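Local coordinates for dipeptide transport protein DPPA (Bacillus subtilis, PDB 1HI9) that hydrolyses N-terminal residues from peptides containing D-amino acids, as a zinc-dependent aminopeptidase whose ten subunits enclose a central chamber holding the active sites, at residues P84-E89 with A260-T265; I221-Y226 with E230-M235; T238-K241 with T246-F249. All coordinates share one frame; numbering follows the deposited sequence.

All three contacts lie on the same side of the chain's centre, and interactions 2 and 3 fall inside the long chain loop that interaction 1 closes. Interactions 2 and 3 have centres about 8 Å apart and share the antiparallel sheet: Ile221 O sits 2.9 Å from Val247 N, a probable hydrogen bond. Helix 254-268 ties interaction 1 to both, its Met264 packing on Met235, Phe249 and Thr238. Ala260 CB comes within 3.4 Å of Phe249 CD2. In interaction 1 the Ser86 side chain is about 9 Å from a bound zinc ion; in interaction 2 the Phe223 side chain is about 12 Å from that of the nucleophile His115. Interaction 3 is remote from the annotated sites.

Interaction 1 (P84-E89 with A260-T265); sequences PFSMVE and AMLVMT
The loop that follows strand 76-80 of the mixed, mostly parallel sheet meets helix 254-268 here, close to the two-zinc site. Leu262 makes the contact from the helix side. Its CG stands anti to the carbonyl carbon (chi1 -66°), and the isobutyl fork reaches out to the loop with both methyls. Leu262 CD2 packs on Ser86 CB at 3.7 Å, while Leu262 CD1 comes 3.5 Å from the backbone oxygen Pro84 O, a van der Waals approach of a methyl to a carbonyl. The fork thus touches the loop at two points two residues apart. Ser86 OG is 4.1 Å from Leu262 CD2, so the leucine meets mainly the methylene of the serine. The touching surface is small, 106 Å² summed over both sides.

The loop turns back on itself through the bond from Val88 N to Phe85 O, 2.8 Å long. The carboxylate of Glu89 also folds back, and Glu89 OE2 accepts Phe85 N at 2.9 Å, met nearly end-on along its C-O bond. Tyr258, one turn earlier on helix 254-268, adds to the cover over Ser86 and Met87. On the metal side, Met87 touches Asp8 and Glu133, both zinc ligands, and its backbone oxygen accepts bonds from Ser6 and Ser59. The Ser86 side chain is about 8 Å from that of Glu133. Met87 is thus the loop residue against the ligands, and the Leu262 contact lies one layer further out, joining the C-terminal helix 254-268 to the loop that borders the dinuclear zinc site of this M55 peptidase.

Interaction 2 (I221-Y226 with E230-M235); sequences IEFANY and EWANLM
With CG anti to the backbone N (chi1 -160°), the Tyr226 ring is carried to Glu230, whose own CG stands anti to its carbonyl carbon and whose chain then runs extended; the two side chains cross at about a right angle. They sit one turn apart on helix 226-232, which follows strand 218-223 of the antiparallel sheet, with Asn225 at its N-cap position. The turn is fastened by the helical bond from Glu230 N back to Tyr226 O, 2.9 Å long with an angle at the hydrogen of 160°.

The side chains also touch, in two ways. The methylene Glu230 CG lies 3.5 Å from Tyr226 CE2, and the carboxylate, its plane turned 60° from the ring, sets OE2 in the ring plane at the edge. The other oxygen, OE1, points to a different subunit, where it accepts a hydrogen bond from Arg179 N of that neighbour. Glu230 therefore joins the packing of its own helix to the decamer interface, and Tyr226 packs on Thr109 of the same neighbouring subunit.

At the far end of the helix, the methyl of Ala232 leans on the strand. The ring of Phe223 reaches across to it, with Ile221 CG2 lying over one face, 3.3 Å above the plane and offset toward the rim. Val247 of the neighbouring strand and Ala268 of helix 254-268 also pack on this ring. Helix 226-232 meets strand 218-223 here through Ala232 and Phe223: Ala232 CB lies 3.8 Å from both Phe223 CE1 and Phe223 CZ.

Interaction 3 (T238-K241 with T246-F249); sequences TEIK and TVQF
Val247 and Ile240 form an antiparallel non-hydrogen-bonded pair in the beta hairpin of strands 238-240 and 246-250, at one edge of the antiparallel sheet. From Val247 CB, 4.0 Å from Glu239 O, the side chain forks. Val247 CG1, anti to the backbone N (chi1 -177°), reaches Thr238 CB at 3.7 Å and also lies near Glu239 O; Val247 CG2 touches Ile240 CG1 at 3.8 Å. One valine thus spans two residues of the opposite strand, on the face that helix 226-232 covers through Ala229.

The backbones are joined around it. Glu239 and Gln248 form the hydrogen-bonded pair: Gln248 N gives a straight bond to Glu239 O, 2.8 Å with an angle at the hydrogen of 168°, and Glu239 N returns a more bent one to Gln248 O at 3.1 Å. Both donors lie in the plane of the carbonyl they meet. Toward the turn, Lys241 N closes on Thr246 O at 3.0 Å, while CA-H...O contacts from Thr238, Val247 and Ile240 fill in between.

The side chains of Glu239 and Gln248 emerge on the opposite face. On the covered face, Thr238 OG1 lies within hydrogen-bonding reach of both Met235 O and Asn233 OD1, its single proton shared between them or given to one. Its methyl lies on the same face, where Thr238 CG2 meets Phe249 CD1 at 4.2 Å.

Interaction 1 (P84-E89 with A260-T265)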
ATOM      1  N   PRO A  84     -15.647  27.253 -18.562  1.00 38.58           N
ATOM      2  CA  PRO A  84     -17.060  27.649 -18.622  1.00 38.38           C
ATOM      3  C   PRO A  84     -17.915  26.803 -19.587  1.00 38.45           C
ATOM      4  O   PRO A  84     -19.057  26.454 -19.263  1.00 37.71           O
ATOM      5  CB  PRO A  84     -16.980  29.116 -19.030  1.00 37.92           C
ATOM      6  CG  PRO A  84     -15.734  29.569 -18.332  1.00 38.88           C
ATOM      7  CD  PRO A  84     -14.766  28.434 -18.596  1.00 37.97           C
ATOM      8  N   PHE A  85     -17.368  26.467 -20.756  1.00 36.64           N
ATOM      9  CA  PHE A  85     -18.121  25.673 -21.719  1.00 36.28           C
ATOM     10  C   PHE A  85     -17.519  24.324 -22.115  1.00 36.32           C
ATOM     11  O   PHE A  85     -17.748  23.828 -23.212  1.00 34.59           O
ATOM     12  CB  PHE A  85     -18.463  26.516 -22.964  1.00 35.55           C
ATOM     13  CG  PHE A  85     -19.424  27.631 -22.674  1.00 36.60           C
ATOM     14  CD1 PHE A  85     -18.957  28.891 -22.302  1.00 38.23           C
ATOM     15  CD2 PHE A  85     -20.792  27.393 -22.656  1.00 36.59           C
ATOM     16  CE1 PHE A  85     -19.842  29.895 -21.908  1.00 38.19           C
ATOM     17  CE2 PHE A  85     -21.682  28.386 -22.266  1.00 38.83           C
ATOM     18  CZ  PHE A  85     -21.208  29.639 -21.888  1.00 38.41           C
ATOM     19  N   SER A  86     -16.750  23.753 -21.194  1.00 37.75           N
ATOM     20  CA  SER A  86     -16.160  22.430 -21.342  1.00 36.75           C
ATOM     21  C   SER A  86     -15.679  22.063 -22.743  1.00 36.90           C
ATOM     22  O   SER A  86     -14.717  22.650 -23.242  1.00 37.54           O
ATOM     23  CB  SER A  86     -17.175  21.385 -20.840  1.00 36.82           C
ATOM     24  OG  SER A  86     -16.627  20.076 -20.773  1.00 38.92           O
ATOM     25  N   MET A  87     -16.344  21.083 -23.359  1.00 33.90           N
ATOM     26  CA  MET A  87     -15.991  20.609 -24.690  1.00 34.24           C
ATOM     27  C   MET A  87     -16.072  21.638 -25.824  1.00 34.36           C
ATOM     28  O   MET A  87     -15.457  21.444 -26.873  1.00 32.62           O
ATOM     29  CB  MET A  87     -16.844  19.389 -25.043  1.00 34.30           C
ATOM     30  CG  MET A  87     -16.681  18.245 -24.069  1.00 33.72           C
ATOM     31  SD  MET A  87     -17.531  16.730 -24.571  1.00 34.49           S
ATOM     32  CE  MET A  87     -16.401  16.085 -25.773  1.00 32.07           C
ATOM     33  N   VAL A  88     -16.824  22.719 -25.633  1.00 34.52           N
ATOM     34  CA  VAL A  88     -16.919  23.736 -26.675  1.00 36.49           C
ATOM     35  C   VAL A  88     -16.362  25.095 -26.241  1.00 37.03           C
ATOM     36  O   VAL A  88     -16.711  26.131 -26.801  1.00 36.62           O
ATOM     37  CB  VAL A  88     -18.383  23.900 -27.200  1.00 36.24           C
ATOM     38  CG1 VAL A  88     -18.732  22.729 -28.105  1.00 34.25           C
ATOM     39  CG2 VAL A  88     -19.371  23.977 -26.036  1.00 36.43           C
ATOM     40  N   GLU A  89     -15.488  25.076 -25.241  1.00 38.09           N
ATOM     41  CA  GLU A  89     -14.848  26.284 -24.750  1.00 38.64           C
ATOM     42  C   GLU A  89     -14.049  26.948 -25.875  1.00 39.60           C
ATOM     43  O   GLU A  89     -13.298  26.286 -26.599  1.00 37.24           O
ATOM     44  CB  GLU A  89     -13.899  25.953 -23.599  1.00 38.82           C
ATOM     45  CG  GLU A  89     -13.138  27.159 -23.102  1.00 39.37           C
ATOM     46  CD  GLU A  89     -14.059  28.198 -22.483  1.00 41.70           C
ATOM     47  OE1 GLU A  89     -13.695  29.402 -22.499  1.00 42.43           O
ATOM     48  OE2 GLU A  89     -15.143  27.810 -21.975  1.00 40.28           O
ATOM     49  N   ALA A 260     -26.031  24.082 -17.340  1.00 35.76           N
ATOM     50  CA  ALA A 260     -26.884  23.363 -16.415  1.00 35.50           C
ATOM     51  C   ALA A 260     -26.492  21.890 -16.511  1.00 35.51           C
ATOM     52  O   ALA A 260     -26.493  21.174 -15.510  1.00 35.63           O
ATOM     53  CB  ALA A 260     -28.346  23.556 -16.785  1.00 36.72           C
ATOM     54  N   MET A 261     -26.150  21.441 -17.718  1.00 34.01           N
ATOM     55  CA  MET A 261     -25.744  20.054 -17.926  1.00 32.73           C
ATOM     56  C   MET A 261     -24.464  19.784 -17.146  1.00 31.74           C
ATOM     57  O   MET A 261     -24.350  18.771 -16.464  1.00 32.65           O
ATOM     58  CB  MET A 261     -25.534  19.784 -19.423  1.00 33.36           C
ATOM     59  CG  MET A 261     -25.008  18.392 -19.767  1.00 33.71           C
ATOM     60  SD  MET A 261     -23.205  18.281 -19.638  1.00 35.59           S
ATOM     61  CE  MET A 261     -22.752  19.414 -20.946  1.00 34.45           C
ATOM     62  N   LEU A 262     -23.510  20.705 -17.234  1.00 32.10           N
ATOM     63  CA  LEU A 262     -22.238  20.560 -16.534  1.00 31.69           C
ATOM     64  C   LEU A 262     -22.427  20.398 -15.036  1.00 32.33           C
ATOM     65  O   LEU A 262     -21.847  19.500 -14.420  1.00 35.38           O
ATOM     66  CB  LEU A 262     -21.351  21.768 -16.813  1.00 31.66           C
ATOM     67  CG  LEU A 262     -20.891  21.908 -18.272  1.00 31.42           C
ATOM     68  CD1 LEU A 262     -20.092  23.193 -18.430  1.00 31.00           C
ATOM     69  CD2 LEU A 262     -20.040  20.698 -18.666  1.00 29.97           C
ATOM     70  N   VAL A 263     -23.232  21.271 -14.446  1.00 32.49           N
ATOM     71  CA  VAL A 263     -23.503  21.219 -13.015  1.00 31.97           C
ATOM     72  C   VAL A 263     -24.280  19.967 -12.595  1.00 32.57           C
ATOM     73  O   VAL A 263     -23.882  19.287 -11.650  1.00 33.79           O
ATOM     74  CB  VAL A 263     -24.276  22.472 -12.564  1.00 30.61           C
ATOM     75  CG1 VAL A 263     -24.656  22.356 -11.096  1.00 29.70           C
ATOM     76  CG2 VAL A 263     -23.406  23.700 -12.783  1.00 30.83           C
ATOM     77  N   MET A 264     -25.384  19.677 -13.285  1.00 32.63           N
ATOM     78  CA  MET A 264     -26.200  18.506 -12.980  1.00 32.26           C
ATOM     79  C   MET A 264     -25.417  17.203 -13.084  1.00 32.47           C
ATOM     80  O   MET A 264     -25.578  16.324 -12.242  1.00 31.60           O
ATOM     81  CB  MET A 264     -27.419  18.441 -13.905  1.00 35.23           C
ATOM     82  CG  MET A 264     -28.559  19.391 -13.520  1.00 37.03           C
ATOM     83  SD  MET A 264     -29.925  19.386 -14.757  1.00 39.37           S
ATOM     84  CE  MET A 264     -29.528  20.818 -15.597  1.00 37.25           C
ATOM     85  N   THR A 265     -24.578  17.062 -14.107  1.00 31.39           N
ATOM     86  CA  THR A 265     -23.798  15.840 -14.229  1.00 30.64           C
ATOM     87  C   THR A 265     -22.708  15.815 -13.153  1.00 31.87           C
ATOM     88  O   THR A 265     -22.377  14.758 -12.610  1.00 31.10           O
ATOM     89  CB  THR A 265     -23.151  15.708 -15.644  1.00 29.98           C
ATOM     90  OG1 THR A 265     -22.349  16.870 -15.945  1.00 27.39           O
ATOM     91  CG2 THR A 265     -24.230  15.555 -16.691  1.00 29.32           C
TER

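Interaction 2 (I221-Y226 with E230-M235)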
ATOM      1  N   ILE A 221     -32.284  15.184 -18.537  1.00 35.99           N
ATOM      2  CA  ILE A 221     -31.208  14.239 -18.340  1.00 35.48           C
ATOM      3  C   ILE A 221     -31.758  13.025 -17.631  1.00 35.88           C
ATOM      4  O   ILE A 221     -32.310  13.133 -16.541  1.00 35.70           O
ATOM      5  CB  ILE A 221     -30.075  14.818 -17.468  1.00 34.90           C
ATOM      6  CG1 ILE A 221     -29.596  16.146 -18.048  1.00 33.18           C
ATOM      7  CG2 ILE A 221     -28.923  13.813 -17.383  1.00 32.69           C
ATOM      8  CD1 ILE A 221     -28.558  16.824 -17.227  1.00 34.04           C
ATOM      9  N   GLU A 222     -31.633  11.870 -18.267  1.00 37.07           N
ATOM     10  CA  GLU A 222     -32.090  10.639 -17.652  1.00 37.29           C
ATOM     11  C   GLU A 222     -30.843   9.974 -17.078  1.00 36.83           C
ATOM     12  O   GLU A 222     -29.901   9.673 -17.816  1.00 36.90           O
ATOM     13  CB  GLU A 222     -32.727   9.730 -18.691  1.00 38.20           C
ATOM     14  CG  GLU A 222     -33.359   8.491 -18.091  1.00 42.43           C
ATOM     15  CD  GLU A 222     -33.941   7.565 -19.147  1.00 43.14           C
ATOM     16  OE1 GLU A 222     -34.768   8.023 -19.962  1.00 44.54           O
ATOM     17  OE2 GLU A 222     -33.565   6.379 -19.157  1.00 46.27           O
ATOM     18  N   PHE A 223     -30.832   9.755 -15.767  1.00 35.33           N
ATOM     19  CA  PHE A 223     -29.693   9.129 -15.104  1.00 33.26           C
ATOM     20  C   PHE A 223     -29.900   7.628 -14.925  1.00 34.23           C
ATOM     21  O   PHE A 223     -31.021   7.123 -15.023  1.00 33.16           O
ATOM     22  CB  PHE A 223     -29.452   9.793 -13.743  1.00 31.08           C
ATOM     23  CG  PHE A 223     -29.091  11.249 -13.841  1.00 28.34           C
ATOM     24  CD1 PHE A 223     -30.069  12.232 -13.719  1.00 26.49           C
ATOM     25  CD2 PHE A 223     -27.772  11.637 -14.088  1.00 27.94           C
ATOM     26  CE1 PHE A 223     -29.742  13.587 -13.843  1.00 27.49           C
ATOM     27  CE2 PHE A 223     -27.427  12.991 -14.218  1.00 28.97           C
ATOM     28  CZ  PHE A 223     -28.415  13.974 -14.094  1.00 25.82           C
ATOM     29  N   ALA A 224     -28.810   6.915 -14.659  1.00 34.01           N
ATOM     30  CA  ALA A 224     -28.874   5.469 -14.482  1.00 34.74           C
ATOM     31  C   ALA A 224     -29.695   5.048 -13.265  1.00 35.43           C
ATOM     32  O   ALA A 224     -30.464   4.086 -13.348  1.00 36.15           O
ATOM     33  CB  ALA A 224     -27.467   4.896 -14.390  1.00 33.70           C
ATOM     34  N   ASN A 225     -29.531   5.755 -12.143  1.00 34.45           N
ATOM     35  CA  ASN A 225     -30.280   5.429 -10.921  1.00 33.70           C
ATOM     36  C   ASN A 225     -30.933   6.663 -10.307  1.00 33.78           C
ATOM     37  O   ASN A 225     -30.633   7.794 -10.684  1.00 35.23           O
ATOM     38  CB  ASN A 225     -29.381   4.727  -9.880  1.00 32.40           C
ATOM     39  CG  ASN A 225     -28.248   5.607  -9.382  1.00 34.55           C
ATOM     40  OD1 ASN A 225     -27.065   5.347  -9.650  1.00 34.00           O
ATOM     41  ND2 ASN A 225     -28.602   6.655  -8.654  1.00 33.13           N
ATOM     42  N   TYR A 226     -31.835   6.443  -9.361  1.00 34.04           N
ATOM     43  CA  TYR A 226     -32.540   7.546  -8.726  1.00 34.58           C
ATOM     44  C   TYR A 226     -31.637   8.447  -7.866  1.00 33.95           C
ATOM     45  O   TYR A 226     -31.886   9.652  -7.721  1.00 33.67           O
ATOM     46  CB  TYR A 226     -33.693   7.006  -7.887  1.00 36.42           C
ATOM     47  CG  TYR A 226     -34.748   8.041  -7.587  1.00 38.67           C
ATOM     48  CD1 TYR A 226     -35.718   8.386  -8.541  1.00 40.72           C
ATOM     49  CD2 TYR A 226     -34.774   8.690  -6.355  1.00 38.66           C
ATOM     50  CE1 TYR A 226     -36.691   9.355  -8.265  1.00 40.49           C
ATOM     51  CE2 TYR A 226     -35.736   9.653  -6.073  1.00 40.47           C
ATOM     52  CZ  TYR A 226     -36.684   9.981  -7.022  1.00 40.03           C
ATOM     53  OH  TYR A 226     -37.601  10.947  -6.717  1.00 42.37           O
ATOM     54  N   GLU A 230     -31.565  12.514  -7.735  1.00 34.67           N
ATOM     55  CA  GLU A 230     -31.741  13.332  -6.532  1.00 35.69           C
ATOM     56  C   GLU A 230     -30.636  14.376  -6.409  1.00 35.89           C
ATOM     57  O   GLU A 230     -30.905  15.521  -6.072  1.00 36.12           O
ATOM     58  CB  GLU A 230     -31.739  12.460  -5.275  1.00 37.55           C
ATOM     59  CG  GLU A 230     -32.859  11.436  -5.226  1.00 40.38           C
ATOM     60  CD  GLU A 230     -32.783  10.525  -4.013  1.00 44.27           C
ATOM     61  OE1 GLU A 230     -31.677   9.975  -3.745  1.00 43.47           O
ATOM     62  OE2 GLU A 230     -33.836  10.346  -3.337  1.00 44.96           O
ATOM     63  N   TRP A 231     -29.392  13.975  -6.663  1.00 36.82           N
ATOM     64  CA  TRP A 231     -28.274  14.910  -6.590  1.00 37.17           C
ATOM     65  C   TRP A 231     -28.496  16.088  -7.543  1.00 38.29           C
ATOM     66  O   TRP A 231     -28.413  17.249  -7.142  1.00 38.52           O
ATOM     67  CB  TRP A 231     -26.954  14.213  -6.943  1.00 36.11           C
ATOM     68  CG  TRP A 231     -26.137  13.738  -5.751  1.00 35.78           C
ATOM     69  CD1 TRP A 231     -25.954  12.442  -5.330  1.00 32.87           C
ATOM     70  CD2 TRP A 231     -25.354  14.556  -4.866  1.00 33.95           C
ATOM     71  NE1 TRP A 231     -25.102  12.411  -4.250  1.00 31.71           N
ATOM     72  CE2 TRP A 231     -24.720  13.686  -3.946  1.00 33.56           C
ATOM     73  CE3 TRP A 231     -25.128  15.932  -4.769  1.00 34.01           C
ATOM     74  CZ2 TRP A 231     -23.871  14.158  -2.935  1.00 33.62           C
ATOM     75  CZ3 TRP A 231     -24.281  16.402  -3.761  1.00 34.37           C
ATOM     76  CH2 TRP A 231     -23.661  15.514  -2.860  1.00 33.44           C
ATOM     77  N   ALA A 232     -28.773  15.786  -8.806  1.00 38.80           N
ATOM     78  CA  ALA A 232     -28.992  16.831  -9.802  1.00 39.12           C
ATOM     79  C   ALA A 232     -30.203  17.700  -9.445  1.00 40.53           C
ATOM     80  O   ALA A 232     -30.198  18.919  -9.652  1.00 39.80           O
ATOM     81  CB  ALA A 232     -29.194  16.209 -11.184  1.00 36.78           C
ATOM     82  N   ASN A 233     -31.235  17.064  -8.904  1.00 39.78           N
ATOM     83  CA  ASN A 233     -32.450  17.764  -8.534  1.00 40.70           C
ATOM     84  C   ASN A 233     -32.242  18.754  -7.387  1.00 41.57           C
ATOM     85  O   ASN A 233     -33.179  19.411  -6.935  1.00 41.62           O
ATOM     86  CB  ASN A 233     -33.540  16.745  -8.187  1.00 40.83           C
ATOM     87  CG  ASN A 233     -34.899  17.387  -8.026  1.00 42.45           C
ATOM     88  OD1 ASN A 233     -35.259  18.299  -8.781  1.00 42.14           O
ATOM     89  ND2 ASN A 233     -35.670  16.909  -7.055  1.00 40.98           N
ATOM     90  N   LEU A 234     -31.004  18.860  -6.923  1.00 41.59           N
ATOM     91  CA  LEU A 234     -30.659  19.786  -5.854  1.00 42.04           C
ATOM     92  C   LEU A 234     -30.471  21.175  -6.462  1.00 42.74           C
ATOM     93  O   LEU A 234     -30.670  22.188  -5.799  1.00 42.91           O
ATOM     94  CB  LEU A 234     -29.357  19.350  -5.191  1.00 42.80           C
ATOM     95  CG  LEU A 234     -29.354  18.893  -3.735  1.00 45.12           C
ATOM     96  CD1 LEU A 234     -30.589  18.078  -3.400  1.00 45.78           C
ATOM     97  CD2 LEU A 234     -28.087  18.086  -3.505  1.00 44.43           C
ATOM     98  N   MET A 235     -30.083  21.218  -7.731  1.00 42.67           N
ATOM     99  CA  MET A 235     -29.863  22.489  -8.403  1.00 41.82           C
ATOM    100  C   MET A 235     -31.164  23.256  -8.587  1.00 43.03           C
ATOM    101  O   MET A 235     -32.160  22.707  -9.060  1.00 43.46           O
ATOM    102  CB  MET A 235     -29.214  22.269  -9.763  1.00 40.94           C
ATOM    103  CG  MET A 235     -28.694  23.544 -10.395  1.00 40.60           C
ATOM    104  SD  MET A 235     -27.909  23.264 -11.983  1.00 41.03           S
ATOM    105  CE  MET A 235     -29.345  23.419 -13.091  1.00 40.46           C
TER

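Interaction 3 (T238-K241 with T246-F249)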
ATOM      1  N   THR A 238     -34.631  22.906 -11.188  1.00 43.75           N
ATOM      2  CA  THR A 238     -34.772  21.545 -11.691  1.00 45.04           C
ATOM      3  C   THR A 238     -35.978  20.844 -11.092  1.00 46.43           C
ATOM      4  O   THR A 238     -36.515  21.267 -10.071  1.00 45.28           O
ATOM      5  CB  THR A 238     -33.532  20.671 -11.360  1.00 44.69           C
ATOM      6  OG1 THR A 238     -33.415  20.522  -9.936  1.00 43.93           O
ATOM      7  CG2 THR A 238     -32.271  21.298 -11.919  1.00 44.35           C
ATOM      8  N   GLU A 239     -36.386  19.751 -11.730  1.00 48.94           N
ATOM      9  CA  GLU A 239     -37.518  18.961 -11.258  1.00 51.09           C
ATOM     10  C   GLU A 239     -37.394  17.530 -11.791  1.00 50.56           C
ATOM     11  O   GLU A 239     -36.957  17.310 -12.923  1.00 49.46           O
ATOM     12  CB  GLU A 239     -38.833  19.599 -11.736  1.00 52.95           C
ATOM     13  CG  GLU A 239     -40.090  18.776 -11.445  1.00 58.12           C
ATOM     14  CD  GLU A 239     -41.338  19.296 -12.174  1.00 61.64           C
ATOM     15  OE1 GLU A 239     -42.369  18.578 -12.201  1.00 62.74           O
ATOM     16  OE2 GLU A 239     -41.292  20.424 -12.718  1.00 63.52           O
ATOM     17  N   ILE A 240     -37.763  16.561 -10.963  1.00 50.42           N
ATOM     18  CA  ILE A 240     -37.721  15.167 -11.370  1.00 50.59           C
ATOM     19  C   ILE A 240     -39.090  14.751 -11.887  1.00 51.73           C
ATOM     20  O   ILE A 240     -40.110  15.016 -11.251  1.00 53.09           O
ATOM     21  CB  ILE A 240     -37.349  14.240 -10.195  1.00 49.75           C
ATOM     22  CG1 ILE A 240     -35.919  14.524  -9.741  1.00 48.74           C
ATOM     23  CG2 ILE A 240     -37.485  12.781 -10.616  1.00 49.11           C
ATOM     24  CD1 ILE A 240     -35.464  13.673  -8.588  1.00 46.14           C
ATOM     25  N   LYS A 241     -39.110  14.107 -13.048  1.00 53.07           N
ATOM     26  CA  LYS A 241     -40.353  13.638 -13.649  1.00 53.85           C
ATOM     27  C   LYS A 241     -40.768  12.393 -12.868  1.00 53.45           C
ATOM     28  O   LYS A 241     -40.096  11.360 -12.934  1.00 53.53           O
ATOM     29  CB  LYS A 241     -40.108  13.287 -15.115  1.00 55.04           C
ATOM     30  CG  LYS A 241     -41.340  13.324 -16.005  1.00 60.33           C
ATOM     31  CD  LYS A 241     -41.682  14.749 -16.474  1.00 63.75           C
ATOM     32  CE  LYS A 241     -42.444  15.547 -15.412  1.00 64.48           C
ATOM     33  NZ  LYS A 241     -43.808  14.987 -15.175  1.00 65.61           N
ATOM     34  N   THR A 246     -35.347  10.890 -14.542  1.00 39.62           N
ATOM     35  CA  THR A 246     -35.068  12.021 -15.410  1.00 38.97           C
ATOM     36  C   THR A 246     -35.311  13.338 -14.683  1.00 39.58           C
ATOM     37  O   THR A 246     -36.317  13.499 -13.991  1.00 38.66           O
ATOM     38  CB  THR A 246     -35.972  11.970 -16.657  1.00 39.72           C
ATOM     39  OG1 THR A 246     -35.877  10.668 -17.254  1.00 41.83           O
ATOM     40  CG2 THR A 246     -35.548  13.004 -17.670  1.00 36.76           C
ATOM     41  N   VAL A 247     -34.374  14.272 -14.841  1.00 38.51           N
ATOM     42  CA  VAL A 247     -34.471  15.586 -14.222  1.00 37.03           C
ATOM     43  C   VAL A 247     -34.518  16.615 -15.343  1.00 38.23           C
ATOM     44  O   VAL A 247     -33.754  16.524 -16.299  1.00 38.36           O
ATOM     45  CB  VAL A 247     -33.265  15.864 -13.311  1.00 37.16           C
ATOM     46  CG1 VAL A 247     -33.435  17.203 -12.612  1.00 31.40           C
ATOM     47  CG2 VAL A 247     -33.114  14.734 -12.299  1.00 37.01           C
ATOM     48  N   GLN A 248     -35.429  17.578 -15.236  1.00 39.79           N
ATOM     49  CA  GLN A 248     -35.566  18.587 -16.275  1.00 41.84           C
ATOM     50  C   GLN A 248     -35.193  19.985 -15.793  1.00 42.06           C
ATOM     51  O   GLN A 248     -35.303  20.313 -14.609  1.00 42.16           O
ATOM     52  CB  GLN A 248     -36.996  18.604 -16.818  1.00 43.11           C
ATOM     53  CG  GLN A 248     -37.503  17.249 -17.260  1.00 46.30           C
ATOM     54  CD  GLN A 248     -38.787  17.351 -18.052  1.00 49.08           C
ATOM     55  OE1 GLN A 248     -39.715  18.055 -17.652  1.00 49.68           O
ATOM     56  NE2 GLN A 248     -38.849  16.644 -19.186  1.00 49.99           N
ATOM     57  N   PHE A 249     -34.756  20.807 -16.734  1.00 40.81           N
ATOM     58  CA  PHE A 249     -34.360  22.167 -16.441  1.00 40.00           C
ATOM     59  C   PHE A 249     -34.714  23.087 -17.608  1.00 40.65           C
ATOM     60  O   PHE A 249     -34.196  22.917 -18.715  1.00 39.02           O
ATOM     61  CB  PHE A 249     -32.849  22.223 -16.191  1.00 39.75           C
ATOM     62  CG  PHE A 249     -32.317  23.616 -16.002  1.00 39.97           C
ATOM     63  CD1 PHE A 249     -32.503  24.289 -14.796  1.00 38.32           C
ATOM     64  CD2 PHE A 249     -31.691  24.280 -17.053  1.00 38.41           C
ATOM     65  CE1 PHE A 249     -32.077  25.596 -14.642  1.00 37.79           C
ATOM     66  CE2 PHE A 249     -31.262  25.590 -16.906  1.00 39.42           C
ATOM     67  CZ  PHE A 249     -31.457  26.252 -15.698  1.00 38.64           C
TER